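Local coordinates for complement factor MASP-3 (Homo sapiens, PDB 3DEM), which is a modular protease of the complement system whose CUB1-EGF-CUB2 region binds calcium and carries interaction sites for mannan-binding lectin and ficolins, at residues D19-D24 against F46-S51; A69-R74 against Q81-E86; S133-C138 against Y187-E192. All coordinates share one frame; numbering follows the deposited sequence.

Interaction 1 of 3, residues D19-D24 against F46-S51; sequences DSYPSD and FNLESS. With CA (calcium ion), chain E.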
ATOM      1  N   ASP A  19     -27.593  11.198 -15.308  1.00 40.54           N
ATOM      2  CA  ASP A  19     -28.916  10.973 -15.874  1.00 40.51           C
ATOM      3  C   ASP A  19     -29.108   9.497 -16.184  1.00 40.46           C
ATOM      4  O   ASP A  19     -28.143   8.730 -16.207  1.00 40.38           O
ATOM      5  CB  ASP A  19     -29.103  11.795 -17.145  1.00 40.53           C
ATOM      6  CG  ASP A  19     -29.145  13.275 -16.872  1.00 40.77           C
ATOM      7  OD1 ASP A  19     -30.024  13.711 -16.097  1.00 40.80           O
ATOM      8  OD2 ASP A  19     -28.301  14.000 -17.437  1.00 41.03           O
ATOM      9  N   SER A  20     -30.355   9.106 -16.424  1.00 40.46           N
ATOM     10  CA  SER A  20     -30.675   7.725 -16.766  1.00 40.40           C
ATOM     11  C   SER A  20     -29.906   7.277 -18.004  1.00 40.32           C
ATOM     12  O   SER A  20     -29.734   8.042 -18.949  1.00 40.36           O
ATOM     13  CB  SER A  20     -32.176   7.567 -16.996  1.00 40.40           C
ATOM     14  OG  SER A  20     -32.589   8.251 -18.166  1.00 40.46           O
ATOM     15  N   TYR A  21     -29.435   6.038 -17.997  1.00 40.28           N
ATOM     16  CA  TYR A  21     -28.672   5.528 -19.127  1.00 40.37           C
ATOM     17  C   TYR A  21     -29.564   5.178 -20.315  1.00 40.42           C
ATOM     18  O   TYR A  21     -30.737   4.845 -20.143  1.00 40.29           O
ATOM     19  CB  TYR A  21     -27.797   4.333 -18.723  1.00 40.36           C
ATOM     20  CG  TYR A  21     -28.525   3.170 -18.079  1.00 40.44           C
ATOM     21  CD1 TYR A  21     -29.245   2.257 -18.849  1.00 40.45           C
ATOM     22  CD2 TYR A  21     -28.459   2.959 -16.706  1.00 40.37           C
ATOM     23  CE1 TYR A  21     -29.897   1.185 -18.259  1.00 40.44           C
ATOM     24  CE2 TYR A  21     -29.104   1.888 -16.111  1.00 40.21           C
ATOM     25  CZ  TYR A  21     -29.821   1.006 -16.892  1.00 40.38           C
ATOM     26  OH  TYR A  21     -30.463  -0.060 -16.308  1.00 40.54           O
ATOM     27  N   PRO A  22     -29.004   5.267 -21.532  1.00 40.48           N
ATOM     28  CA  PRO A  22     -29.759   4.942 -22.736  1.00 40.46           C
ATOM     29  C   PRO A  22     -29.934   3.434 -22.890  1.00 40.48           C
ATOM     30  O   PRO A  22     -29.198   2.655 -22.282  1.00 40.40           O
ATOM     31  CB  PRO A  22     -28.883   5.501 -23.860  1.00 40.43           C
ATOM     32  CG  PRO A  22     -27.492   5.447 -23.309  1.00 40.64           C
ATOM     33  CD  PRO A  22     -27.620   5.682 -21.830  1.00 40.40           C
ATOM     34  N   SER A  23     -30.918   3.029 -23.683  1.00 40.47           N
ATOM     35  CA  SER A  23     -31.145   1.615 -23.938  1.00 40.49           C
ATOM     36  C   SER A  23     -30.215   1.133 -25.049  1.00 40.51           C
ATOM     37  O   SER A  23     -29.608   1.940 -25.751  1.00 40.39           O
ATOM     38  CB  SER A  23     -32.610   1.359 -24.306  1.00 40.43           C
ATOM     39  OG  SER A  23     -32.956   2.033 -25.498  1.00 40.26           O
ATOM     40  N   ASP A  24     -30.110  -0.186 -25.190  1.00 40.73           N
ATOM     41  CA  ASP A  24     -29.268  -0.811 -26.210  1.00 40.95           C
ATOM     42  C   ASP A  24     -27.868  -0.219 -26.251  1.00 41.00           C
ATOM     43  O   ASP A  24     -27.367   0.151 -27.314  1.00 41.32           O
ATOM     44  CB  ASP A  24     -29.913  -0.720 -27.595  1.00 41.07           C
ATOM     45  CG  ASP A  24     -29.089  -1.417 -28.667  1.00 41.61           C
ATOM     46  OD1 ASP A  24     -28.465  -2.459 -28.361  1.00 41.74           O
ATOM     47  OD2 ASP A  24     -29.062  -0.919 -29.814  1.00 42.24           O
ATOM     48  N   PHE A  46     -25.059   2.968  -7.567  1.00 40.32           N
ATOM     49  CA  PHE A  46     -25.426   1.846  -8.417  1.00 40.25           C
ATOM     50  C   PHE A  46     -26.940   1.686  -8.516  1.00 40.17           C
ATOM     51  O   PHE A  46     -27.614   1.374  -7.539  1.00 40.04           O
ATOM     52  CB  PHE A  46     -24.778   0.553  -7.922  1.00 40.25           C
ATOM     53  CG  PHE A  46     -24.801  -0.552  -8.931  1.00 40.31           C
ATOM     54  CD1 PHE A  46     -23.713  -0.773  -9.757  1.00 40.16           C
ATOM     55  CD2 PHE A  46     -25.916  -1.366  -9.063  1.00 40.27           C
ATOM     56  CE1 PHE A  46     -23.733  -1.789 -10.692  1.00 40.26           C
ATOM     57  CE2 PHE A  46     -25.944  -2.383  -9.999  1.00 40.16           C
ATOM     58  CZ  PHE A  46     -24.854  -2.596 -10.813  1.00 40.13           C
ATOM     59  N   ASN A  47     -27.458   1.894  -9.718  1.00 40.29           N
ATOM     60  CA  ASN A  47     -28.896   1.941  -9.946  1.00 40.42           C
ATOM     61  C   ASN A  47     -29.227   1.300 -11.285  1.00 40.42           C
ATOM     62  O   ASN A  47     -29.258   1.972 -12.317  1.00 40.45           O
ATOM     63  CB  ASN A  47     -29.380   3.395  -9.927  1.00 40.32           C
ATOM     64  CG  ASN A  47     -30.876   3.510  -9.736  1.00 40.53           C
ATOM     65  OD1 ASN A  47     -31.596   3.996 -10.615  1.00 40.27           O
ATOM     66  ND2 ASN A  47     -31.356   3.064  -8.582  1.00 40.62           N
ATOM     67  N   LEU A  48     -29.459  -0.008 -11.268  1.00 40.40           N
ATOM     68  CA  LEU A  48     -29.745  -0.744 -12.493  1.00 40.40           C
ATOM     69  C   LEU A  48     -31.041  -1.536 -12.410  1.00 40.41           C
ATOM     70  O   LEU A  48     -31.599  -1.728 -11.328  1.00 40.45           O
ATOM     71  CB  LEU A  48     -28.595  -1.695 -12.835  1.00 40.34           C
ATOM     72  CG  LEU A  48     -27.535  -1.219 -13.832  1.00 40.54           C
ATOM     73  CD1 LEU A  48     -26.611  -0.187 -13.206  1.00 40.38           C
ATOM     74  CD2 LEU A  48     -26.737  -2.408 -14.354  1.00 40.48           C
ATOM     75  N   GLU A  49     -31.515  -1.992 -13.565  1.00 40.35           N
ATOM     76  CA  GLU A  49     -32.641  -2.917 -13.627  1.00 40.31           C
ATOM     77  C   GLU A  49     -32.232  -4.263 -13.016  1.00 40.12           C
ATOM     78  O   GLU A  49     -31.113  -4.718 -13.217  1.00 40.05           O
ATOM     79  CB  GLU A  49     -33.063  -3.122 -15.084  1.00 40.28           C
ATOM     80  CG  GLU A  49     -34.318  -3.964 -15.275  1.00 40.34           C
ATOM     81  CD  GLU A  49     -34.583  -4.295 -16.734  1.00 40.44           C
ATOM     82  OE1 GLU A  49     -33.763  -3.912 -17.595  1.00 40.59           O
ATOM     83  OE2 GLU A  49     -35.610  -4.940 -17.027  1.00 40.48           O
ATOM     84  N   SER A  50     -33.126  -4.907 -12.278  1.00 39.81           N
ATOM     85  CA  SER A  50     -32.815  -6.222 -11.715  1.00 39.65           C
ATOM     86  C   SER A  50     -33.304  -7.357 -12.627  1.00 39.37           C
ATOM     87  O   SER A  50     -34.371  -7.253 -13.234  1.00 39.22           O
ATOM     88  CB  SER A  50     -33.417  -6.364 -10.314  1.00 39.76           C
ATOM     89  OG  SER A  50     -32.951  -7.541  -9.663  1.00 40.19           O
ATOM     90  N   SER A  51     -32.517  -8.428 -12.732  1.00 38.97           N
ATOM     91  CA  SER A  51     -32.942  -9.619 -13.482  1.00 38.80           C
ATOM     92  C   SER A  51     -32.199 -10.899 -13.083  1.00 38.62           C
ATOM     93  O   SER A  51     -31.114 -10.854 -12.503  1.00 38.49           O
ATOM     94  CB  SER A  51     -32.828  -9.395 -14.994  1.00 38.75           C
ATOM     95  OG  SER A  51     -31.476  -9.380 -15.416  1.00 38.60           O
TER
HETATM   96 CA    CA E5001     -33.035  -2.584 -19.514  1.00 43.00          CA
HETATM   97  O   HOH W   1     -34.007  -0.934 -18.306  1.00 41.22           O
HETATM   98  O   HOH W   2     -31.995  -1.080 -21.352  1.00 35.66           O
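At the calcium site of the first CUB domain, Tyr21 reaches out of the loop between strands 9-13 and 25-32 and meets the chain where it leaves strand 37-47, at Asn47, Leu48 and Glu49. Its ring presents an edge to the backbone carbonyl of Asn47, CE2 lying 3.8 Å from Asn47 O nearly in the ring plane. The side chain of Leu48 crosses that of Tyr21 at about a right angle, with Leu48 CG 4.2 Å from Tyr21 CE2. At the far end of the ring Tyr21 OH comes within 3.5 Å of Glu49 N without a hydrogen bond; the hydroxyl bonds instead to the carboxylate of Asp57, a calcium ligand, so Tyr21 acts from the second shell on a first-shell residue. Glu49 binds the metal directly. Its CG is anti to the backbone N (chi1 -174°) and the chain runs on extended, which carries OE1 to 2.4 Å from the calcium ion. Water 1, at 2.3 Å, and water 2, at 2.6 Å from the calcium ion, share the shell with Asp57, Asp102 and Ser104. Phe99 meets the Tyr21 ring edge-to-face. A tyrosine standing behind a Glu-Asp-Asp set of metal ligands is typical of calcium-binding CUB domains.

Interaction 2 of 3, residues A69-R74 against Q81-E86; sequences ATFCGR and QTPGQE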
ATOM      1  N   ALA A  69     -17.264 -10.843 -11.114  1.00 40.39           N
ATOM      2  CA  ALA A  69     -18.534 -10.423 -10.542  1.00 40.41           C
ATOM      3  C   ALA A  69     -19.490  -9.908 -11.606  1.00 40.38           C
ATOM      4  O   ALA A  69     -19.062  -9.416 -12.645  1.00 40.42           O
ATOM      5  CB  ALA A  69     -18.305  -9.362  -9.469  1.00 40.40           C
ATOM      6  N   THR A  70     -20.785 -10.041 -11.338  1.00 40.45           N
ATOM      7  CA  THR A  70     -21.828  -9.483 -12.186  1.00 40.49           C
ATOM      8  C   THR A  70     -22.837  -8.800 -11.283  1.00 40.40           C
ATOM      9  O   THR A  70     -23.335  -9.404 -10.334  1.00 40.33           O
ATOM     10  CB  THR A  70     -22.541 -10.573 -13.016  1.00 40.55           C
ATOM     11  OG1 THR A  70     -21.566 -11.344 -13.725  1.00 40.74           O
ATOM     12  CG2 THR A  70     -23.504  -9.948 -14.019  1.00 40.48           C
ATOM     13  N   PHE A  71     -23.119  -7.535 -11.570  1.00 40.38           N
ATOM     14  CA  PHE A  71     -24.010  -6.745 -10.730  1.00 40.38           C
ATOM     15  C   PHE A  71     -25.213  -6.229 -11.498  1.00 40.32           C
ATOM     16  O   PHE A  71     -25.125  -5.943 -12.693  1.00 40.31           O
ATOM     17  CB  PHE A  71     -23.264  -5.562 -10.113  1.00 40.29           C
ATOM     18  CG  PHE A  71     -22.106  -5.956  -9.247  1.00 40.40           C
ATOM     19  CD1 PHE A  71     -22.314  -6.642  -8.054  1.00 40.30           C
ATOM     20  CD2 PHE A  71     -20.808  -5.622  -9.610  1.00 40.22           C
ATOM     21  CE1 PHE A  71     -21.249  -6.996  -7.246  1.00 40.37           C
ATOM     22  CE2 PHE A  71     -19.734  -5.975  -8.810  1.00 40.36           C
ATOM     23  CZ  PHE A  71     -19.955  -6.664  -7.621  1.00 40.53           C
ATOM     24  N   CYS A  72     -26.335  -6.113 -10.797  1.00 40.30           N
ATOM     25  CA  CYS A  72     -27.514  -5.445 -11.325  1.00 40.26           C
ATOM     26  C   CYS A  72     -28.410  -5.074 -10.148  1.00 40.32           C
ATOM     27  O   CYS A  72     -28.065  -5.355  -9.003  1.00 40.36           O
ATOM     28  CB  CYS A  72     -28.236  -6.320 -12.361  1.00 40.34           C
ATOM     29  SG  CYS A  72     -28.809  -7.945 -11.802  1.00 39.74           S
ATOM     30  N   GLY A  73     -29.540  -4.428 -10.415  1.00 40.24           N
ATOM     31  CA  GLY A  73     -30.441  -4.021  -9.343  1.00 40.30           C
ATOM     32  C   GLY A  73     -30.136  -2.643  -8.784  1.00 40.34           C
ATOM     33  O   GLY A  73     -29.181  -1.986  -9.205  1.00 40.13           O
ATOM     34  N   ARG A  74     -30.954  -2.203  -7.833  1.00 40.43           N
ATOM     35  CA  ARG A  74     -30.778  -0.888  -7.229  1.00 40.61           C
ATOM     36  C   ARG A  74     -30.362  -1.002  -5.765  1.00 40.62           C
ATOM     37  O   ARG A  74     -30.930  -1.790  -5.008  1.00 40.47           O
ATOM     38  CB  ARG A  74     -32.047  -0.038  -7.387  1.00 40.58           C
ATOM     39  CG  ARG A  74     -33.251  -0.525  -6.603  1.00 40.63           C
ATOM     40  CD  ARG A  74     -34.452   0.380  -6.828  1.00 40.86           C
ATOM     41  NE  ARG A  74     -35.108   0.133  -8.110  1.00 41.00           N
ATOM     42  CZ  ARG A  74     -36.195  -0.622  -8.259  1.00 41.09           C
ATOM     43  NH1 ARG A  74     -36.750  -1.207  -7.204  1.00 40.99           N
ATOM     44  NH2 ARG A  74     -36.733  -0.790  -9.463  1.00 40.97           N
ATOM     45  N   GLN A  81     -28.492  -7.840  -6.053  1.00 42.53           N
ATOM     46  CA  GLN A  81     -27.224  -8.255  -6.643  1.00 42.19           C
ATOM     47  C   GLN A  81     -26.347  -7.037  -6.900  1.00 41.77           C
ATOM     48  O   GLN A  81     -25.516  -7.034  -7.810  1.00 41.57           O
ATOM     49  CB  GLN A  81     -27.483  -8.990  -7.956  1.00 42.18           C
ATOM     50  CG  GLN A  81     -28.898  -9.548  -8.065  1.00 42.58           C
ATOM     51  CD  GLN A  81     -29.115 -10.381  -9.318  1.00 42.78           C
ATOM     52  OE1 GLN A  81     -30.125 -10.227 -10.010  1.00 42.70           O
ATOM     53  NE2 GLN A  81     -28.163 -11.269  -9.616  1.00 43.19           N
ATOM     54  N   THR A  82     -26.548  -6.001  -6.095  1.00 41.38           N
ATOM     55  CA  THR A  82     -25.756  -4.787  -6.190  1.00 41.08           C
ATOM     56  C   THR A  82     -24.407  -4.989  -5.504  1.00 40.89           C
ATOM     57  O   THR A  82     -24.259  -5.886  -4.674  1.00 40.75           O
ATOM     58  CB  THR A  82     -26.492  -3.605  -5.548  1.00 40.98           C
ATOM     59  OG1 THR A  82     -26.796  -3.921  -4.185  1.00 40.87           O
ATOM     60  CG2 THR A  82     -27.784  -3.332  -6.289  1.00 40.90           C
ATOM     61  N   PRO A  83     -23.413  -4.162  -5.865  1.00 40.72           N
ATOM     62  CA  PRO A  83     -22.072  -4.249  -5.292  1.00 40.67           C
ATOM     63  C   PRO A  83     -21.996  -3.787  -3.839  1.00 40.63           C
ATOM     64  O   PRO A  83     -21.155  -4.277  -3.087  1.00 40.86           O
ATOM     65  CB  PRO A  83     -21.240  -3.329  -6.202  1.00 40.77           C
ATOM     66  CG  PRO A  83     -22.216  -2.368  -6.780  1.00 40.52           C
ATOM     67  CD  PRO A  83     -23.521  -3.100  -6.885  1.00 40.69           C
ATOM     68  N   GLY A  84     -22.868  -2.861  -3.448  1.00 40.57           N
ATOM     69  CA  GLY A  84     -22.824  -2.283  -2.107  1.00 40.41           C
ATOM     70  C   GLY A  84     -21.507  -1.576  -1.840  1.00 40.42           C
ATOM     71  O   GLY A  84     -20.996  -0.852  -2.696  1.00 40.36           O
ATOM     72  N   GLN A  85     -20.956  -1.796  -0.649  1.00 40.49           N
ATOM     73  CA  GLN A  85     -19.689  -1.185  -0.251  1.00 40.58           C
ATOM     74  C   GLN A  85     -18.524  -2.111  -0.594  1.00 40.68           C
ATOM     75  O   GLN A  85     -17.367  -1.819  -0.271  1.00 40.58           O
ATOM     76  CB  GLN A  85     -19.676  -0.907   1.254  1.00 40.69           C
ATOM     77  CG  GLN A  85     -20.939  -0.256   1.796  1.00 40.83           C
ATOM     78  CD  GLN A  85     -20.944   1.250   1.620  1.00 41.07           C
ATOM     79  OE1 GLN A  85     -21.220   1.997   2.568  1.00 41.16           O
ATOM     80  NE2 GLN A  85     -20.634   1.709   0.407  1.00 40.86           N
ATOM     81  N   GLU A  86     -18.835  -3.225  -1.251  1.00 40.68           N
ATOM     82  CA  GLU A  86     -17.844  -4.266  -1.485  1.00 40.67           C
ATOM     83  C   GLU A  86     -16.832  -3.895  -2.559  1.00 40.66           C
ATOM     84  O   GLU A  86     -17.168  -3.309  -3.588  1.00 40.63           O
ATOM     85  CB  GLU A  86     -18.517  -5.600  -1.817  1.00 40.72           C
ATOM     86  CG  GLU A  86     -19.278  -6.228  -0.640  1.00 40.84           C
ATOM     87  CD  GLU A  86     -18.364  -6.688   0.489  1.00 41.25           C
ATOM     88  OE1 GLU A  86     -17.143  -6.830   0.258  1.00 41.79           O
ATOM     89  OE2 GLU A  86     -18.867  -6.916   1.615  1.00 41.19           O
TER
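CH-pi packing carries the contact between Phe71 and Pro83: the proline lies over one face of the ring, with CB 3.7 Å from the centroid of the Phe71 ring and only 8° off its normal. Pro83 CA follows on the same ring, 3.5 Å from Phe71 CE1. Having CG anti to its carbonyl carbon (chi1 -60°) swings the Phe71 ring alongside the 81-86 segment. The polar contacts gather at one carbonyl. Gln81 O accepts a hydrogen bond from Cys72 N at 3.2 Å, the donor standing well above the carbonyl plane, and is also approached by Phe71 CA at 3.3 Å in a CA-H...O contact. Gln81 O also sits at the edge of the Phe71 ring, 3.2 Å from Phe71 CD1. In the CUB sandwich this fastens the end of strand 67-71, at the border of its sheet, to the connection that leads to strand 88-89 of the facing sheet; Phe46 of strand 37-47 touches both Phe71 and Pro83. Van der Waals contact continues past the strand end, where Thr82 CG2 rests 3.5 Å from Gly73 C. Cys72 itself is held by its disulfide to Cys54, and its sulfur lies beside the side chain of Gln81.

Interaction 3 of 3, residues S133-C138 against Y187-E192; sequences SCDHYC and YPKSSE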
ATOM      1  N   SER A 133      10.369 -19.349  -3.409  1.00 42.64           N
ATOM      2  CA  SER A 133      10.237 -18.157  -2.564  1.00 42.22           C
ATOM      3  C   SER A 133      11.558 -17.918  -1.841  1.00 41.76           C
ATOM      4  O   SER A 133      12.449 -18.765  -1.892  1.00 41.64           O
ATOM      5  CB  SER A 133       9.102 -18.325  -1.553  1.00 42.29           C
ATOM      6  OG  SER A 133       9.366 -19.408  -0.681  1.00 42.46           O
ATOM      7  N   CYS A 134      11.683 -16.772  -1.170  1.00 41.17           N
ATOM      8  CA  CYS A 134      12.941 -16.413  -0.514  1.00 40.77           C
ATOM      9  C   CYS A 134      13.359 -17.456   0.518  1.00 40.49           C
ATOM     10  O   CYS A 134      12.542 -17.906   1.322  1.00 40.49           O
ATOM     11  CB  CYS A 134      12.849 -15.028   0.128  1.00 40.47           C
ATOM     12  SG  CYS A 134      12.445 -13.700  -1.032  1.00 40.70           S
ATOM     13  N   ASP A 135      14.630 -17.843   0.478  1.00 40.31           N
ATOM     14  CA  ASP A 135      15.176 -18.829   1.407  1.00 40.13           C
ATOM     15  C   ASP A 135      15.112 -18.318   2.856  1.00 40.21           C
ATOM     16  O   ASP A 135      14.615 -19.018   3.740  1.00 39.87           O
ATOM     17  CB  ASP A 135      16.613 -19.175   1.006  1.00 40.16           C
ATOM     18  CG  ASP A 135      17.177 -20.374   1.757  1.00 39.95           C
ATOM     19  OD1 ASP A 135      16.440 -21.033   2.516  1.00 39.77           O
ATOM     20  OD2 ASP A 135      18.376 -20.661   1.575  1.00 39.86           O
ATOM     21  N   HIS A 136      15.600 -17.100   3.091  1.00 40.15           N
ATOM     22  CA  HIS A 136      15.580 -16.519   4.434  1.00 40.33           C
ATOM     23  C   HIS A 136      14.559 -15.385   4.564  1.00 40.41           C
ATOM     24  O   HIS A 136      13.430 -15.609   5.000  1.00 40.30           O
ATOM     25  CB  HIS A 136      16.971 -16.029   4.858  1.00 40.28           C
ATOM     26  CG  HIS A 136      17.956 -17.129   5.100  1.00 40.22           C
ATOM     27  ND1 HIS A 136      19.286 -16.889   5.377  1.00 40.26           N
ATOM     28  CD2 HIS A 136      17.811 -18.474   5.099  1.00 40.40           C
ATOM     29  CE1 HIS A 136      19.915 -18.037   5.543  1.00 40.05           C
ATOM     30  NE2 HIS A 136      19.043 -19.015   5.377  1.00 40.51           N
ATOM     31  N   TYR A 137      14.954 -14.173   4.177  1.00 40.48           N
ATOM     32  CA  TYR A 137      14.086 -13.004   4.311  1.00 40.48           C
ATOM     33  C   TYR A 137      13.476 -12.560   2.985  1.00 40.58           C
ATOM     34  O   TYR A 137      14.151 -12.530   1.955  1.00 40.67           O
ATOM     35  CB  TYR A 137      14.857 -11.829   4.912  1.00 40.44           C
ATOM     36  CG  TYR A 137      15.506 -12.108   6.246  1.00 40.41           C
ATOM     37  CD1 TYR A 137      14.743 -12.461   7.351  1.00 40.87           C
ATOM     38  CD2 TYR A 137      16.883 -11.992   6.408  1.00 40.51           C
ATOM     39  CE1 TYR A 137      15.339 -12.707   8.589  1.00 40.81           C
ATOM     40  CE2 TYR A 137      17.486 -12.237   7.626  1.00 40.53           C
ATOM     41  CZ  TYR A 137      16.711 -12.593   8.713  1.00 40.62           C
ATOM     42  OH  TYR A 137      17.308 -12.827   9.930  1.00 40.77           O
ATOM     43  N   CYS A 138      12.195 -12.203   3.026  1.00 40.61           N
ATOM     44  CA  CYS A 138      11.523 -11.579   1.894  1.00 40.58           C
ATOM     45  C   CYS A 138      11.196 -10.130   2.249  1.00 40.48           C
ATOM     46  O   CYS A 138      10.730  -9.853   3.347  1.00 40.20           O
ATOM     47  CB  CYS A 138      10.238 -12.337   1.545  1.00 40.61           C
ATOM     48  SG  CYS A 138       9.375 -11.748   0.053  1.00 40.83           S
ATOM     49  N   TYR A 187      21.827 -27.582   6.818  1.00 40.33           N
ATOM     50  CA  TYR A 187      22.963 -26.988   6.111  1.00 40.43           C
ATOM     51  C   TYR A 187      22.521 -26.000   5.030  1.00 40.50           C
ATOM     52  O   TYR A 187      21.450 -26.160   4.437  1.00 40.66           O
ATOM     53  CB  TYR A 187      23.892 -28.059   5.532  1.00 40.12           C
ATOM     54  CG  TYR A 187      23.237 -29.105   4.660  1.00 40.43           C
ATOM     55  CD1 TYR A 187      22.923 -28.845   3.326  1.00 40.47           C
ATOM     56  CD2 TYR A 187      22.979 -30.375   5.152  1.00 40.55           C
ATOM     57  CE1 TYR A 187      22.343 -29.817   2.520  1.00 40.30           C
ATOM     58  CE2 TYR A 187      22.404 -31.355   4.355  1.00 40.40           C
ATOM     59  CZ  TYR A 187      22.083 -31.072   3.043  1.00 40.42           C
ATOM     60  OH  TYR A 187      21.506 -32.054   2.262  1.00 40.10           O
ATOM     61  N   PRO A 188      23.336 -24.955   4.794  1.00 40.46           N
ATOM     62  CA  PRO A 188      23.036 -23.925   3.801  1.00 40.36           C
ATOM     63  C   PRO A 188      22.865 -24.494   2.392  1.00 40.35           C
ATOM     64  O   PRO A 188      23.617 -25.367   1.974  1.00 40.42           O
ATOM     65  CB  PRO A 188      24.270 -23.020   3.854  1.00 40.35           C
ATOM     66  CG  PRO A 188      24.841 -23.240   5.203  1.00 40.33           C
ATOM     67  CD  PRO A 188      24.601 -24.683   5.499  1.00 40.34           C
ATOM     68  N   LYS A 189      21.869 -23.991   1.677  1.00 40.35           N
ATOM     69  CA  LYS A 189      21.632 -24.362   0.299  1.00 40.33           C
ATOM     70  C   LYS A 189      22.694 -23.748  -0.604  1.00 40.37           C
ATOM     71  O   LYS A 189      23.417 -22.836  -0.195  1.00 40.25           O
ATOM     72  CB  LYS A 189      20.249 -23.875  -0.142  1.00 40.45           C
ATOM     73  CG  LYS A 189      19.095 -24.461   0.658  1.00 40.22           C
ATOM     74  CD  LYS A 189      17.762 -23.856   0.230  1.00 40.21           C
ATOM     75  CE  LYS A 189      16.622 -24.371   1.092  1.00 40.23           C
ATOM     76  NZ  LYS A 189      16.746 -23.958   2.531  1.00 39.62           N
ATOM     77  N   SER A 190      22.790 -24.272  -1.823  1.00 40.29           N
ATOM     78  CA  SER A 190      23.585 -23.665  -2.889  1.00 40.29           C
ATOM     79  C   SER A 190      25.037 -23.407  -2.515  1.00 40.26           C
ATOM     80  O   SER A 190      25.619 -22.416  -2.943  1.00 40.42           O
ATOM     81  CB  SER A 190      22.932 -22.362  -3.350  1.00 40.11           C
ATOM     82  OG  SER A 190      21.616 -22.605  -3.791  1.00 39.84           O
ATOM     83  N   SER A 191      25.621 -24.308  -1.739  1.00 40.36           N
ATOM     84  CA  SER A 191      26.966 -24.110  -1.231  1.00 40.40           C
ATOM     85  C   SER A 191      27.914 -25.179  -1.729  1.00 40.54           C
ATOM     86  O   SER A 191      27.489 -26.243  -2.190  1.00 40.45           O
ATOM     87  CB  SER A 191      26.965 -24.080   0.300  1.00 40.34           C
ATOM     88  OG  SER A 191      26.229 -22.970   0.778  1.00 40.37           O
ATOM     89  N   GLU A 192      29.204 -24.887  -1.610  1.00 40.68           N
ATOM     90  CA  GLU A 192      30.261 -25.731  -2.133  1.00 40.73           C
ATOM     91  C   GLU A 192      31.422 -25.674  -1.145  1.00 40.87           C
ATOM     92  O   GLU A 192      32.250 -24.767  -1.207  1.00 40.92           O
ATOM     93  CB  GLU A 192      30.690 -25.182  -3.486  1.00 40.69           C
ATOM     94  CG  GLU A 192      31.690 -26.023  -4.256  1.00 40.89           C
ATOM     95  CD  GLU A 192      31.850 -25.505  -5.674  1.00 41.22           C
ATOM     96  OE1 GLU A 192      31.376 -26.192  -6.602  1.00 41.70           O
ATOM     97  OE2 GLU A 192      32.397 -24.395  -5.861  1.00 40.89           O
TER
HETATM   98  O   HOH W   3      20.178 -21.871   2.660  1.00 32.79           O
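Asp135 and Lys189 approach each other from opposite directions and meet in a salt bridge, Lys189 NZ standing 2.9 Å from Asp135 OD1. The ammonium comes to the syn side of OD1 but 34° out of the carboxylate plane. The lysine chain is extended until its last torsion, where a bend (chi4 64°) turns NZ in toward OD1 after CD and CE have passed alongside the carboxylate. Lys189 CD lies 3.5 Å from Asp135 OD2, the oxygen that does not take the salt bridge, and Lys189 CE is 3.6 Å from Asp135 OD1. On the aspartate, CG is anti to the backbone N (chi1 -170°), and the carboxylate projects from its loop to meet the lysine. The bridge crosses from the calcium-binding EGF module to the second CUB domain, joining the loop before strand 137-141 to the loop that leads into strand 192-198; it is a surface contact between the modules. Water 3 accepts from Lys189 N at 2.9 Å, but its approach to Asp135 OD2 is too short to be relied on, and a water bridge is doubtful. OD2 accepts from the backbone N of Cys162, so both carboxylate oxygens are engaged and the rotation of the group is probably restrained. The ammonium has a second acid, Glu267, and two carboxylates probably stabilise its positive charge. Back along the lysine, its carbonyl is held within the same loop: Ser191 OG donates to Lys189 O at 3.0 Å. Ser190 reaches Thr161 through its hydroxyl, another bond near the junction.

In the fold
From the N terminus the chain first closes interaction 1, bringing the 19-24 loop against 46-51 with strand 25-32 and most of strand 37-47 between them. Interaction 2 follows in series and shuts a much shorter loop, from the end of strand 67-71 to 81-86. Neither encloses nor crosses the other, yet they touch: Leu48 N and Gly73 O, 2.9 Å apart, probably form a hydrogen bond, so the calcium-site end and the disulfide region of the first CUB domain adjoin. Interaction 3, again in series and centred about 56 Å from the centre of interaction 1, closes the 48 residues between 133-138 and 187-192 and joins the EGF module to the second CUB domain.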